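Local coordinates for protein fructose-bisphosphate aldolase (Plasmodium falciparum, PDB 4TR9) that belongs to the class I fructose-bisphosphate aldolases, enzymes built on a TIM barrel, and assembles here from four chains, at residues E142-G147 and N188-I193; Q131-L136 and A182-Q187. All coordinates share one frame; numbering follows the deposited sequence. Where two conformers were deposited one is given.

In the fold
Both contacts belong to the alpha/beta-barrel of a class I aldolase and sit to one side of the molecule's middle, with their own centres about 11 Å apart. The four segments come in the order 131-136, 142-147, 182-187, 188-193, so the contacts interleave. The first two lead into and end helix 136-146, the last two end helix 168-187 and begin strand 191-198. Contacts 1 and 2 thus pair the two ends of one helix with the C-terminal end of the next, on the outer layer of the barrel. They meet directly where L190 N probably hydrogen-bonds C185 O and where P192 packs on A182, C185 and Q186. Contact 2 also lies beside a subunit interface.

Contact 1: E142-G147 and N188-I193; sequences EYYKAG and NRLVPI
The guanidinium of R189 spreads over the ring face of Y144, a cation-pi stack between helix 136-146 of the TIM barrel, which carries Y144 in its last turns, and the turn that joins helix 168-187 to strand 191-198. The two planes are 18° apart, and CZ of R189 stands 4.1 Å from the ring centroid. The overlap is offset rather than centred, because CE2 of Y144 sits under the middle of the guanidinium, 3.6 Å from CZ of R189. A bend at chi3 (-67°) turns the arginine chain so that it runs across the ring, from CB near CE1 of Y144 (3.7 Å) to the guanidinium over CE2.

The turn also brings the carbonyl O of R189 to 3.4 Å from CD1 of Y144. R189, with positive phi, is the C-prime residue of a Schellman motif that closes helix 168-187, its N bonded to Q186 O and the following L190 N to C185 O. G147 ends the tyrosine's own helix in the same manner. N188 takes part in the helix end as well, its ND2 bonded to I184 O.

Y144 reaches the turn with CG anti to its own N (chi1 -175°). Its OH is hydrogen-bonded to OE2 of E21, and R149 makes a second cation-pi contact with the ring, so the electron-rich ring is engaged by two arginines. L190 adds an apolar contact in a different direction: its CD2 meets the edge of the Y144 ring near the ring plane, 4.0 Å from CD1.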
# COMPACT_ATOMS: atom_id res chain seq x y z
N GLU A 142 -11.55 31.88 2.62
CA GLU A 142 -11.86 33.05 1.81
C GLU A 142 -13.07 32.80 0.91
O GLU A 142 -13.95 33.65 0.80
CB GLU A 142 -10.65 33.45 0.97
CG GLU A 142 -10.91 34.59 -0.01
CD GLU A 142 -9.76 34.81 -0.97
OE1 GLU A 142 -8.76 34.05 -0.89
OE2 GLU A 142 -9.84 35.74 -1.80
N TYR A 143 -13.10 31.63 0.29
CA TYR A 143 -14.16 31.28 -0.64
C TYR A 143 -15.50 31.10 0.07
O TYR A 143 -16.55 31.47 -0.46
CB TYR A 143 -13.80 30.01 -1.41
CG TYR A 143 -12.60 30.16 -2.32
CD1 TYR A 143 -12.26 31.40 -2.85
CD2 TYR A 143 -11.81 29.07 -2.65
CE1 TYR A 143 -11.17 31.54 -3.69
CE2 TYR A 143 -10.72 29.20 -3.49
CZ TYR A 143 -10.40 30.44 -4.00
OH TYR A 143 -9.31 30.58 -4.83
N TYR A 144 -15.46 30.52 1.27
CA TYR A 144 -16.67 30.30 2.05
C TYR A 144 -17.35 31.61 2.40
O TYR A 144 -18.57 31.75 2.28
CB TYR A 144 -16.36 29.52 3.33
CG TYR A 144 -17.58 29.14 4.13
CD1 TYR A 144 -18.26 27.95 3.88
CD2 TYR A 144 -18.05 29.96 5.15
CE1 TYR A 144 -19.38 27.60 4.61
CE2 TYR A 144 -19.17 29.62 5.89
CZ TYR A 144 -19.83 28.44 5.61
OH TYR A 144 -20.94 28.09 6.34
N LYS A 145 -16.55 32.58 2.85
CA LYS A 145 -17.08 33.88 3.24
C LYS A 145 -17.56 34.65 2.01
O LYS A 145 -18.37 35.57 2.12
CB LYS A 145 -16.01 34.68 3.99
CG LYS A 145 -16.58 35.72 4.96
CD LYS A 145 -15.48 36.41 5.74
CE LYS A 145 -14.69 37.36 4.85
NZ LYS A 145 -15.53 38.48 4.34
N ALA A 146 -17.05 34.27 0.85
CA ALA A 146 -17.45 34.88 -0.41
C ALA A 146 -18.78 34.33 -0.89
O ALA A 146 -19.48 34.97 -1.68
CB ALA A 146 -16.38 34.67 -1.47
N GLY A 147 -19.14 33.14 -0.42
CA GLY A 147 -20.41 32.54 -0.76
C GLY A 147 -20.32 31.11 -1.26
O GLY A 147 -21.34 30.44 -1.43
N ASN A 188 -12.71 22.95 6.21
CA ASN A 188 -13.10 24.35 6.11
C ASN A 188 -14.51 24.53 5.54
O ASN A 188 -14.78 25.50 4.84
CB ASN A 188 -12.09 25.12 5.25
CG ASN A 188 -10.70 25.13 5.86
OD1 ASN A 188 -10.39 25.96 6.71
ND2 ASN A 188 -9.86 24.20 5.43
N ARG A 189 -15.39 23.59 5.85
CA ARG A 189 -16.81 23.68 5.52
C ARG A 189 -17.08 23.82 4.02
O ARG A 189 -17.92 24.62 3.61
CB ARG A 189 -17.45 24.85 6.27
CG ARG A 189 -17.34 24.75 7.78
CD ARG A 189 -17.82 26.02 8.47
NE ARG A 189 -16.94 27.15 8.19
CZ ARG A 189 -17.14 28.38 8.65
NH1 ARG A 189 -16.29 29.35 8.35
NH2 ARG A 189 -18.19 28.65 9.41
N LEU A 190 -16.38 23.04 3.21
CA LEU A 190 -16.62 23.01 1.77
C LEU A 190 -16.74 21.58 1.26
O LEU A 190 -15.91 20.73 1.57
CB LEU A 190 -15.50 23.73 1.01
CG LEU A 190 -15.41 25.25 1.14
CD1 LEU A 190 -14.29 25.79 0.26
CD2 LEU A 190 -16.74 25.90 0.79
N VAL A 191 -17.78 21.31 0.48
CA VAL A 191 -17.99 19.99 -0.11
C VAL A 191 -17.04 19.78 -1.28
O VAL A 191 -17.11 20.49 -2.28
CB VAL A 191 -19.44 19.79 -0.58
CG1 VAL A 191 -19.57 18.51 -1.38
CG2 VAL A 191 -20.38 19.78 0.61
N PRO A 192 -16.15 18.79 -1.16
CA PRO A 192 -15.17 18.53 -2.23
C PRO A 192 -15.73 17.70 -3.37
O PRO A 192 -16.30 16.63 -3.14
CB PRO A 192 -14.06 17.78 -1.50
CG PRO A 192 -14.77 17.05 -0.40
CD PRO A 192 -15.93 17.92 0.01
N ILE A 193 -15.58 18.19 -4.59
CA ILE A 193 -15.92 17.40 -5.77
C ILE A 193 -14.66 16.72 -6.29
O ILE A 193 -13.80 17.36 -6.89
CB ILE A 193 -16.56 18.26 -6.88
CG1 ILE A 193 -17.89 18.83 -6.40
CG2 ILE A 193 -16.76 17.43 -8.14
CD1 ILE A 193 -18.66 19.55 -7.49

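Contact 2: Q131-L136 and A182-Q187; sequences QGLDGL and ASICQQ
A type II beta turn from L133 to L136, closed by L136 N to L133 O at 3.2 Å, brings the loop up to the flank of helix 168-187, where the CA atoms of L136 and I184 come within 7.3 Å. G135, with positive phi, occupies the third position of the turn and also the N-cap of helix 136-146. L133 and L136, at the two ends of the turn, both bear on I184. The CD2 methyl of L136 meets CD1 of I184 at 3.8 Å, and CG of L136 lies 3.9 Å from CG2 of I184, so that both branches of the isoleucine are engaged. CG1 of I184, anti to its carbonyl carbon (chi1 -60°), carries CD1 on toward the loop. There L133 comes in roughly at right angles, its CD2 4.0 Å from CD1 of I184. In the TIM barrel this is apolar packing outside the barrel strands, continued by A137 of helix 136-146 against I184, while L133 also touches W153 of strand 150-157. The other side of the turn faces a subunit interface: the carboxylate of D134 forms a salt bridge with K116 of the second subunit and accepts hydrogen bonds from G132 N and D134 N of that chain.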
# COMPACT_ATOMS: atom_id res chain seq x y z
N GLN A 131 -1.69 20.74 -8.98
CA GLN A 131 -1.17 21.56 -7.89
C GLN A 131 -2.26 22.44 -7.28
O GLN A 131 -3.25 22.76 -7.95
CB GLN A 131 -0.01 22.43 -8.38
CG GLN A 131 1.22 21.64 -8.79
CD GLN A 131 2.38 22.54 -9.17
OE1 GLN A 131 2.19 23.65 -9.66
NE2 GLN A 131 3.60 22.06 -8.94
N GLY A 132 -2.09 22.82 -6.02
CA GLY A 132 -3.05 23.68 -5.35
C GLY A 132 -3.21 23.42 -3.87
O GLY A 132 -4.13 23.95 -3.24
N LEU A 133 -2.33 22.61 -3.30
CA LEU A 133 -2.41 22.28 -1.88
C LEU A 133 -1.86 23.40 -1.00
O LEU A 133 -2.31 23.59 0.13
CB LEU A 133 -1.66 20.97 -1.59
CG LEU A 133 -2.33 19.69 -2.10
CD1 LEU A 133 -1.47 18.48 -1.78
CD2 LEU A 133 -3.72 19.55 -1.49
N ASP A 134 -0.88 24.13 -1.52
CA ASP A 134 -0.24 25.20 -0.76
C ASP A 134 -1.19 26.38 -0.55
O ASP A 134 -1.58 27.05 -1.51
CB ASP A 134 1.03 25.68 -1.45
CG ASP A 134 2.05 24.56 -1.63
OD1 ASP A 134 1.95 23.55 -0.91
OD2 ASP A 134 2.95 24.71 -2.48
N GLY A 135 -1.56 26.63 0.70
CA GLY A 135 -2.45 27.72 1.04
C GLY A 135 -3.90 27.44 0.68
O GLY A 135 -4.71 28.36 0.60
N LEU A 136 -4.22 26.17 0.48
CA LEU A 136 -5.57 25.77 0.12
C LEU A 136 -6.56 26.06 1.24
O LEU A 136 -7.67 26.54 1.00
CB LEU A 136 -5.62 24.28 -0.25
CG LEU A 136 -6.99 23.71 -0.60
CD1 LEU A 136 -7.61 24.46 -1.77
CD2 LEU A 136 -6.90 22.22 -0.90
N ALA A 182 -9.59 16.92 -0.64
CA ALA A 182 -10.93 16.69 -0.13
C ALA A 182 -11.00 16.87 1.39
O ALA A 182 -11.99 17.38 1.91
CB ALA A 182 -11.42 15.31 -0.52
N SER A 183 -9.95 16.46 2.08
CA SER A 183 -9.90 16.57 3.54
C SER A 183 -9.81 18.02 3.99
O SER A 183 -10.45 18.42 4.96
CB SER A 183 -8.72 15.77 4.10
OG SER A 183 -7.49 16.30 3.65
N ILE A 184 -9.01 18.81 3.27
CA ILE A 184 -8.82 20.21 3.59
C ILE A 184 -10.11 21.00 3.41
O ILE A 184 -10.45 21.86 4.23
CB ILE A 184 -7.71 20.83 2.72
CG1 ILE A 184 -6.38 20.10 2.96
CG2 ILE A 184 -7.54 22.32 3.03
CD1 ILE A 184 -5.26 20.57 2.06
N CYS A 185 -10.84 20.70 2.34
CA CYS A 185 -12.11 21.37 2.06
C CYS A 185 -13.15 21.08 3.14
O CYS A 185 -13.83 21.99 3.62
CB CYS A 185 -12.65 20.95 0.70
SG CYS A 185 -11.69 21.58 -0.70
N GLN A 186 -13.28 19.81 3.51
CA GLN A 186 -14.24 19.41 4.53
C GLN A 186 -13.90 20.05 5.88
O GLN A 186 -14.78 20.37 6.67
CB GLN A 186 -14.28 17.89 4.66
CG GLN A 186 -14.81 17.19 3.43
CD GLN A 186 -15.05 15.71 3.64
OE1 GLN A 186 -14.47 15.09 4.53
NE2 GLN A 186 -15.92 15.12 2.83
N GLN A 187 -12.61 20.24 6.13
CA GLN A 187 -12.15 20.89 7.34
C GLN A 187 -12.62 22.34 7.39
O GLN A 187 -12.90 22.88 8.45
CB GLN A 187 -10.62 20.83 7.44
CG GLN A 187 -10.06 21.32 8.77
CD GLN A 187 -8.55 21.46 8.75
OE1 GLN A 187 -7.96 21.81 7.72
NE2 GLN A 187 -7.91 21.17 9.87